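Nicotinate phosphoribosyltransferase (Saccharomyces cerevisiae, PDB 1VLP) catalyses the first step of NAD synthesis from nicotinic acid, the ATP-dependent joining of nicotinate to a phosphoribosyl group to give nicotinate ribonucleotide. Local coordinates at residues A[40-45]-A[135-140]; A[251-256]-A[394-399]; A[198-203]-A[368-373]. All coordinates share one frame; numbering follows the deposited sequence. Where two conformers were deposited one is given.

Contacts 1 and 2 are neighbours, their centres 12 Å apart, on one antiparallel sheet. Strand 43-50 of contact 1 lies beside strand 388-395 of contact 2: T43 O and N396 N stand 2.9 Å apart in a probable hydrogen bond, and V42 CG1 packs 3.5 Å from V395 CG1. Contact 3 lies across the centre of the chain, its centre 32 Å from that of contact 1 and 37 Å from that of contact 2. Its T370 side chain is about 5 Å from that of T367, inferred to bind phosphoribosyl diphosphate. Contact 2 is away from such sites; in contact 1 the W137 side chain is about 10 Å from that of Y27, which probably binds nicotinate.

Contact 1: A[40-45]-A[135-140]; sequences PDVTVT and GSWKDT
W137 carries CG anti to its backbone N (chi1 -159°), while V44 has CG1 anti to its own carbonyl carbon, and with both set this way the valine methyl comes over one face of the indole. V44 CG1 lies 3.6 Å from W137 CG in a CH-pi contact with the five-membered ring. The setting is an antiparallel sheet at a corner: the chain leaving strand 126-134 runs beside strand 43-50, turns at G135 and enters the short helix 137-140. V44 and G135 form a hydrogen-bonded pair, V44 N to G135 O at 2.8 Å and G135 N to V44 O at 3.1 Å; T43 and S136 are the non-hydrogen-bonded pair beside it. At the backbone angles of G135 any side chain would press on the preceding carbonyl oxygen, so glycine suits the corner. Past it, W137 N still donates to V42 O at 2.8 Å. The indole also packs on M31 and V35 of helix 26-38, a large flat side chain being able to touch both the valine and that helix.

K138, bent at its last torsion (chi4 -69°), brings NZ to P40 O at 2.6 Å, in the carbonyl plane. A methionine in place of K138 has no NZ, and P40 O would probably be left without its charged donor. Finally, S136 O accepts D139 N at 3.0 Å and, from above its carbonyl plane, T140 OG1 at 3.1 Å, though the placing of that hydroxyl is doubtful because OG1 stands only 2.9 Å from V44 CG2.

Contact 2: A[251-256]-A[394-399]; sequences ASISED and EVNGNH
The carboxylate of E255 and the side-chain amide of N398 are stacked, their planes only 8° apart, with E255 CD 4.0 Å from N398 CG. The acid thus covers one face of the amide. The amide nitrogen turns to the helix instead: N398 ND2 donates to S252 O at 2.7 Å, approaching nearly in line with the C=O bond, while the oxygen sits 17° out of the amide plane. An asparagine suits this spot because its side chain is short: chi1 (-63°) sets CG beside the backbone N, and the amide beyond it turns ND2 to a main-chain carbonyl near the helix end.

N398 also closes a tight hairpin. V395 to N398 form a type I' turn, in which N396 and G397 both take positive phi, angles that asparagine and glycine tolerate well. N398 N to V395 O at 2.8 Å and V395 N to N398 O at 2.9 Å bind the two arms together. On the helix side, E255 likewise has positive phi, being the first residue to break from the helical path.

Beside the polar pair the packing is apolar. V395 CB rests 3.6 Å from S252 CB, and V395 CG1 meets I253 CG1 at 3.8 Å, the two side chains crossing at a slant. Small S252 lets the hairpin come close; its OG is 3.0 Å from H399 O, but M248 O is a second acceptor within reach, and the geometry does not settle which one the hydroxyl serves. At the tip, N396 OD1 accepts from T43 N.

The contact thus sets the C-terminal part of helix 244-254 against the hairpin of strands 388-395 and 398-399, the latter an outer strand of the sheet within this chain, with V42, just before strand 43-50, also packing on I253.

Contact 3: A[198-203]-A[368-373]; sequences KAQDLI and NFTNDF
Q200 and T370 mark the closest backbone approach, their CA atoms 5.2 Å apart, where helix 197-213 passes the end of the short helix 367-370. N371 is the first residue to leave helical angles, and the chain then straightens toward F373. The contact belongs to the barrel-type alpha/beta domain of type II phosphoribosyltransferases. Helix 197-213 follows strand 186-188, and helix 367-370 follows strand 360-365, its neighbour in the parallel sheet. No hydrogen bond joins the two segments, and the contact is held by buried apolar surfaces.

The T370 methyl touches two residues of the longer helix. T370 CG2 lies 3.9 Å from Q200 CG, the two side chains running alongside each other in the same direction, and 3.9 Å from I203 CG1, across which it slants. Threonine suits the place because its two branches do different work: CG2 enters the apolar seam while OG1 bonds to G190 O. Q200 is similarly divided, its methylene groups packing here and its amide bonded to R194 and T191.

I203 places CG1 between its backbone N and carbonyl carbon (chi1 74°), a rotamer uncommon for isoleucine in helices. The next torsion (chi2 82°) then carries CD1 to F369 CB at 4.0 Å, while CG2 approaches F369 O at 3.3 Å. Its branched shape thereby meets both the backbone and the side chain of the opposing helix. The F369 side chain is about 7 Å from that of F189, which binds nicotinate by similarity, so this packing lies near the probable nicotinate site.

A199 has only a methyl, small enough for T370 O and the F373 ring edge to approach it. A199 CB stands 3.9 Å from T370 O and 4.0 Å from F373 CZ, at the edge of the phenyl ring, and T370 O lies in plane at that ring's edge too.

Contact 1: A[40-45]-A[135-140]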
# COMPACT_ATOMS: atom_id res chain seq x y z
N PRO A 40 14.82 8.04 13.24
CA PRO A 40 15.87 8.19 12.20
C PRO A 40 17.08 7.22 12.31
O PRO A 40 17.90 7.12 11.38
CB PRO A 40 16.36 9.63 12.44
CG PRO A 40 16.08 9.89 13.86
CD PRO A 40 14.77 9.21 14.13
N ASP A 41 17.19 6.57 13.45
CA ASP A 41 18.32 5.71 13.86
C ASP A 41 18.02 4.19 13.76
O ASP A 41 18.91 3.34 13.66
CB ASP A 41 18.59 5.99 15.33
CG ASP A 41 17.28 5.92 16.22
OD1 ASP A 41 16.27 6.65 15.87
OD2 ASP A 41 17.29 5.14 17.27
N VAL A 42 16.75 3.87 13.91
CA VAL A 42 16.27 2.49 13.95
C VAL A 42 16.62 1.81 12.64
O VAL A 42 16.52 2.41 11.58
CB VAL A 42 14.72 2.49 14.18
CG1 VAL A 42 14.09 1.15 13.90
CG2 VAL A 42 14.40 3.01 15.57
N THR A 43 17.01 0.54 12.74
CA THR A 43 17.39 -0.25 11.59
C THR A 43 16.34 -1.33 11.36
O THR A 43 15.66 -1.80 12.31
CB THR A 43 18.81 -0.87 11.69
OG1 THR A 43 18.87 -1.88 12.72
CG2 THR A 43 19.83 0.20 11.98
N VAL A 44 16.12 -1.64 10.09
CA VAL A 44 15.10 -2.60 9.74
C VAL A 44 15.57 -3.50 8.59
O VAL A 44 16.55 -3.18 7.87
CB VAL A 44 13.79 -1.88 9.27
CG1 VAL A 44 13.17 -1.02 10.39
CG2 VAL A 44 14.07 -1.03 7.97
N THR A 45 14.85 -4.61 8.44
CA THR A 45 15.02 -5.46 7.27
C THR A 45 13.63 -5.74 6.71
O THR A 45 12.74 -6.14 7.46
CB THR A 45 15.73 -6.79 7.61
OG1 THR A 45 17.05 -6.49 8.05
CG2 THR A 45 15.77 -7.70 6.40
N GLY A 135 18.80 -1.70 6.41
CA GLY A 135 19.49 -0.43 6.77
C GLY A 135 18.65 0.39 7.70
O GLY A 135 17.67 -0.12 8.28
N SER A 136 18.98 1.68 7.84
CA SER A 136 18.16 2.57 8.64
C SER A 136 16.76 2.62 8.04
O SER A 136 16.57 2.59 6.85
CB SER A 136 18.79 3.98 8.72
OG SER A 136 18.23 4.79 9.73
N TRP A 137 15.77 2.72 8.91
CA TRP A 137 14.38 2.74 8.47
C TRP A 137 14.12 3.89 7.47
O TRP A 137 13.49 3.64 6.47
CB TRP A 137 13.47 2.76 9.69
CG TRP A 137 12.04 2.29 9.47
CD1 TRP A 137 11.51 1.74 8.34
CD2 TRP A 137 11.00 2.26 10.45
NE1 TRP A 137 10.23 1.40 8.53
CE2 TRP A 137 9.87 1.68 9.82
CE3 TRP A 137 10.91 2.66 11.79
CZ2 TRP A 137 8.64 1.55 10.50
CZ3 TRP A 137 9.69 2.51 12.44
CH2 TRP A 137 8.58 1.95 11.80
N LYS A 138 14.67 5.08 7.70
CA LYS A 138 14.53 6.21 6.77
C LYS A 138 15.21 5.99 5.41
O LYS A 138 14.83 6.64 4.44
CB LYS A 138 15.05 7.52 7.36
CG LYS A 138 16.51 7.65 7.48
CD LYS A 138 16.85 8.90 8.30
CE LYS A 138 18.33 9.11 8.41
NZ LYS A 138 19.03 8.11 9.25
N ASP A 139 16.19 5.11 5.36
CA ASP A 139 16.91 4.75 4.12
C ASP A 139 16.24 3.62 3.35
O ASP A 139 16.61 3.37 2.18
CB ASP A 139 18.35 4.28 4.42
CG ASP A 139 19.27 5.41 4.81
OD1 ASP A 139 18.91 6.57 4.65
OD2 ASP A 139 20.37 5.11 5.30
N THR A 140 15.33 2.88 3.99
CA THR A 140 14.79 1.66 3.41
C THR A 140 13.29 1.70 3.07
O THR A 140 12.80 0.93 2.18
CB THR A 140 15.09 0.43 4.31
OG1 THR A 140 14.52 0.63 5.58
CG2 THR A 140 16.60 0.26 4.45
O HOH W 1 20.59 3.81 11.61
O HOH W 2 15.65 5.46 10.34

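Contact 2: A[251-256]-A[394-399]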
# COMPACT_ATOMS: atom_id res chain seq x y z
N ALA A 251 6.02 -1.33 17.81
CA ALA A 251 6.02 -2.47 18.74
C ALA A 251 7.37 -3.17 18.83
O ALA A 251 7.82 -3.50 19.92
CB ALA A 251 4.94 -3.46 18.36
N SER A 252 8.01 -3.38 17.68
CA SER A 252 9.25 -4.16 17.62
C SER A 252 10.49 -3.46 18.16
O SER A 252 11.49 -4.13 18.52
CB SER A 252 9.53 -4.55 16.19
OG SER A 252 8.58 -5.47 15.77
N ILE A 253 10.46 -2.13 18.18
CA ILE A 253 11.59 -1.36 18.65
C ILE A 253 11.92 -1.85 20.08
O ILE A 253 13.04 -2.19 20.36
CB ILE A 253 11.36 0.16 18.56
CG1 ILE A 253 11.42 0.62 17.11
CG2 ILE A 253 12.45 0.90 19.29
CD1 ILE A 253 10.88 1.98 16.84
N SER A 254 10.94 -1.93 20.96
CA SER A 254 11.25 -2.41 22.29
C SER A 254 10.35 -3.57 22.75
O SER A 254 10.42 -3.98 23.89
CB SER A 254 11.22 -1.24 23.28
OG SER A 254 10.12 -0.39 22.99
N GLU A 255 9.55 -4.11 21.83
CA GLU A 255 8.66 -5.23 22.10
C GLU A 255 7.59 -4.91 23.18
O GLU A 255 7.11 -5.79 23.87
CB GLU A 255 9.47 -6.51 22.37
CG GLU A 255 10.25 -6.95 21.12
CD GLU A 255 10.74 -8.38 21.22
OE1 GLU A 255 11.41 -8.72 22.22
OE2 GLU A 255 10.46 -9.16 20.29
N ASP A 256 7.21 -3.63 23.27
CA ASP A 256 6.05 -3.26 24.05
C ASP A 256 4.82 -3.34 23.13
O ASP A 256 4.40 -2.32 22.52
CB ASP A 256 6.19 -1.84 24.62
CG ASP A 256 5.12 -1.54 25.68
OD1 ASP A 256 4.11 -2.29 25.78
OD2 ASP A 256 5.32 -0.58 26.45
N GLU A 394 12.15 -7.48 10.41
CA GLU A 394 12.93 -7.27 11.60
C GLU A 394 13.15 -5.78 11.87
O GLU A 394 13.31 -5.04 10.91
CB GLU A 394 14.27 -7.95 11.38
CG GLU A 394 14.98 -8.45 12.54
CD GLU A 394 16.20 -9.26 12.15
OE1 GLU A 394 17.23 -8.65 11.76
OE2 GLU A 394 16.13 -10.52 12.24
N VAL A 395 13.19 -5.41 13.15
CA VAL A 395 13.46 -4.03 13.61
C VAL A 395 14.45 -4.06 14.80
O VAL A 395 14.14 -4.68 15.81
CB VAL A 395 12.15 -3.33 14.04
CG1 VAL A 395 12.42 -1.84 14.37
CG2 VAL A 395 11.05 -3.40 12.90
N ASN A 396 15.63 -3.43 14.64
CA ASN A 396 16.65 -3.48 15.70
C ASN A 396 16.84 -4.94 16.19
O ASN A 396 16.95 -5.22 17.37
CB ASN A 396 16.24 -2.58 16.85
CG ASN A 396 16.42 -1.10 16.53
OD1 ASN A 396 16.91 -0.75 15.44
ND2 ASN A 396 16.12 -0.25 17.49
N GLY A 397 16.85 -5.87 15.24
CA GLY A 397 17.11 -7.28 15.53
C GLY A 397 15.93 -8.06 16.05
O GLY A 397 16.02 -9.31 16.15
N ASN A 398 14.83 -7.39 16.35
CA ASN A 398 13.63 -8.02 16.91
C ASN A 398 12.69 -8.39 15.79
O ASN A 398 12.62 -7.72 14.78
CB ASN A 398 12.89 -7.08 17.84
CG ASN A 398 13.70 -6.69 19.04
OD1 ASN A 398 14.39 -7.52 19.63
ND2 ASN A 398 13.61 -5.45 19.45
N HIS A 399 11.95 -9.47 15.97
CA HIS A 399 10.98 -9.91 14.96
C HIS A 399 9.83 -8.91 14.81
O HIS A 399 9.30 -8.43 15.82
CB HIS A 399 10.36 -11.24 15.38
CG HIS A 399 11.33 -12.38 15.41
ND1 HIS A 399 11.94 -12.86 14.27
CD2 HIS A 399 11.80 -13.12 16.44
CE1 HIS A 399 12.74 -13.86 14.60
NE2 HIS A 399 12.68 -14.03 15.91
O HOH W 3 11.78 -10.51 18.75

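Contact 3: A[198-203]-A[368-373]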
# COMPACT_ATOMS: atom_id res chain seq x y z
N LYS A 198 2.68 1.29 -17.86
CA LYS A 198 1.77 1.60 -18.94
C LYS A 198 0.37 1.13 -18.59
O LYS A 198 -0.59 1.83 -18.92
CB LYS A 198 2.25 0.98 -20.23
CG LYS A 198 1.31 1.12 -21.36
CD LYS A 198 1.89 0.59 -22.64
CE LYS A 198 0.83 0.45 -23.71
NZ LYS A 198 1.41 0.29 -25.10
N ALA A 199 0.23 -0.05 -17.96
CA ALA A 199 -1.09 -0.61 -17.60
C ALA A 199 -1.79 0.34 -16.65
O ALA A 199 -2.97 0.65 -16.80
CB ALA A 199 -0.98 -2.01 -16.94
N GLN A 200 -1.06 0.78 -15.65
CA GLN A 200 -1.66 1.72 -14.70
C GLN A 200 -2.04 3.05 -15.37
O GLN A 200 -3.10 3.58 -15.11
CB GLN A 200 -0.74 1.91 -13.48
CG GLN A 200 -1.34 2.80 -12.36
CD GLN A 200 -0.51 2.76 -11.10
OE1 GLN A 200 0.68 2.65 -11.19
NE2 GLN A 200 -1.13 2.93 -9.91
N ASP A 201 -1.18 3.58 -16.23
CA ASP A 201 -1.52 4.77 -16.99
C ASP A 201 -2.80 4.63 -17.84
O ASP A 201 -3.65 5.54 -17.90
CB ASP A 201 -0.35 5.19 -17.86
CG ASP A 201 -0.63 6.51 -18.57
OD1 ASP A 201 -0.67 7.57 -17.89
OD2 ASP A 201 -0.83 6.46 -19.78
N LEU A 202 -2.96 3.47 -18.48
CA LEU A 202 -4.17 3.23 -19.28
C LEU A 202 -5.41 3.16 -18.43
O LEU A 202 -6.44 3.71 -18.81
CB LEU A 202 -4.04 1.96 -20.12
CG LEU A 202 -3.12 2.04 -21.31
CD1 LEU A 202 -2.97 0.62 -21.84
CD2 LEU A 202 -3.69 3.01 -22.32
N ILE A 203 -5.34 2.52 -17.26
CA ILE A 203 -6.51 2.48 -16.36
C ILE A 203 -6.81 3.86 -15.75
O ILE A 203 -7.97 4.22 -15.59
CB ILE A 203 -6.48 1.27 -15.38
CG1 ILE A 203 -5.48 1.45 -14.28
CG2 ILE A 203 -6.33 -0.03 -16.16
CD1 ILE A 203 -5.99 2.30 -13.14
N ASN A 368 -7.30 -5.19 -8.84
CA ASN A 368 -8.35 -5.34 -9.81
C ASN A 368 -8.30 -4.27 -10.90
O ASN A 368 -8.73 -4.53 -12.01
CB ASN A 368 -9.71 -5.36 -9.13
CG ASN A 368 -10.81 -5.62 -10.09
OD1 ASN A 368 -11.46 -4.70 -10.58
ND2 ASN A 368 -11.05 -6.88 -10.38
N PHE A 369 -7.81 -3.07 -10.56
CA PHE A 369 -7.68 -2.03 -11.56
C PHE A 369 -6.46 -2.27 -12.49
O PHE A 369 -6.58 -2.21 -13.70
CB PHE A 369 -7.59 -0.62 -10.95
CG PHE A 369 -8.91 0.13 -10.93
CD1 PHE A 369 -9.68 0.25 -12.10
CD2 PHE A 369 -9.37 0.72 -9.77
CE1 PHE A 369 -10.91 0.97 -12.09
CE2 PHE A 369 -10.61 1.42 -9.74
CZ PHE A 369 -11.38 1.51 -10.91
N THR A 370 -5.30 -2.49 -11.91
CA THR A 370 -4.02 -2.43 -12.64
C THR A 370 -3.46 -3.79 -13.09
O THR A 370 -2.41 -3.83 -13.74
CB THR A 370 -2.95 -1.75 -11.74
OG1 THR A 370 -2.81 -2.54 -10.54
CG2 THR A 370 -3.42 -0.32 -11.44
N ASN A 371 -4.12 -4.89 -12.70
CA ASN A 371 -3.69 -6.21 -13.11
C ASN A 371 -4.86 -7.18 -13.33
O ASN A 371 -4.91 -8.27 -12.76
CB ASN A 371 -2.58 -6.77 -12.16
CG ASN A 371 -1.61 -7.68 -12.87
OD1 ASN A 371 -1.96 -8.30 -13.86
ND2 ASN A 371 -0.41 -7.83 -12.32
N ASP A 372 -5.77 -6.76 -14.23
CA ASP A 372 -6.93 -7.51 -14.65
C ASP A 372 -6.83 -7.76 -16.16
O ASP A 372 -7.28 -6.94 -16.96
CB ASP A 372 -8.23 -6.73 -14.29
CG ASP A 372 -9.49 -7.53 -14.64
OD1 ASP A 372 -9.37 -8.72 -14.98
OD2 ASP A 372 -10.62 -6.98 -14.59
N PHE A 373 -6.18 -8.88 -16.52
CA PHE A 373 -5.84 -9.25 -17.90
C PHE A 373 -6.33 -10.66 -18.18
O PHE A 373 -6.37 -11.53 -17.27
CB PHE A 373 -4.33 -9.18 -18.11
CG PHE A 373 -3.80 -7.79 -18.18
CD1 PHE A 373 -3.62 -7.05 -17.04
CD2 PHE A 373 -3.50 -7.22 -19.40
CE1 PHE A 373 -3.12 -5.77 -17.11
CE2 PHE A 373 -3.01 -5.93 -19.49
CZ PHE A 373 -2.83 -5.20 -18.36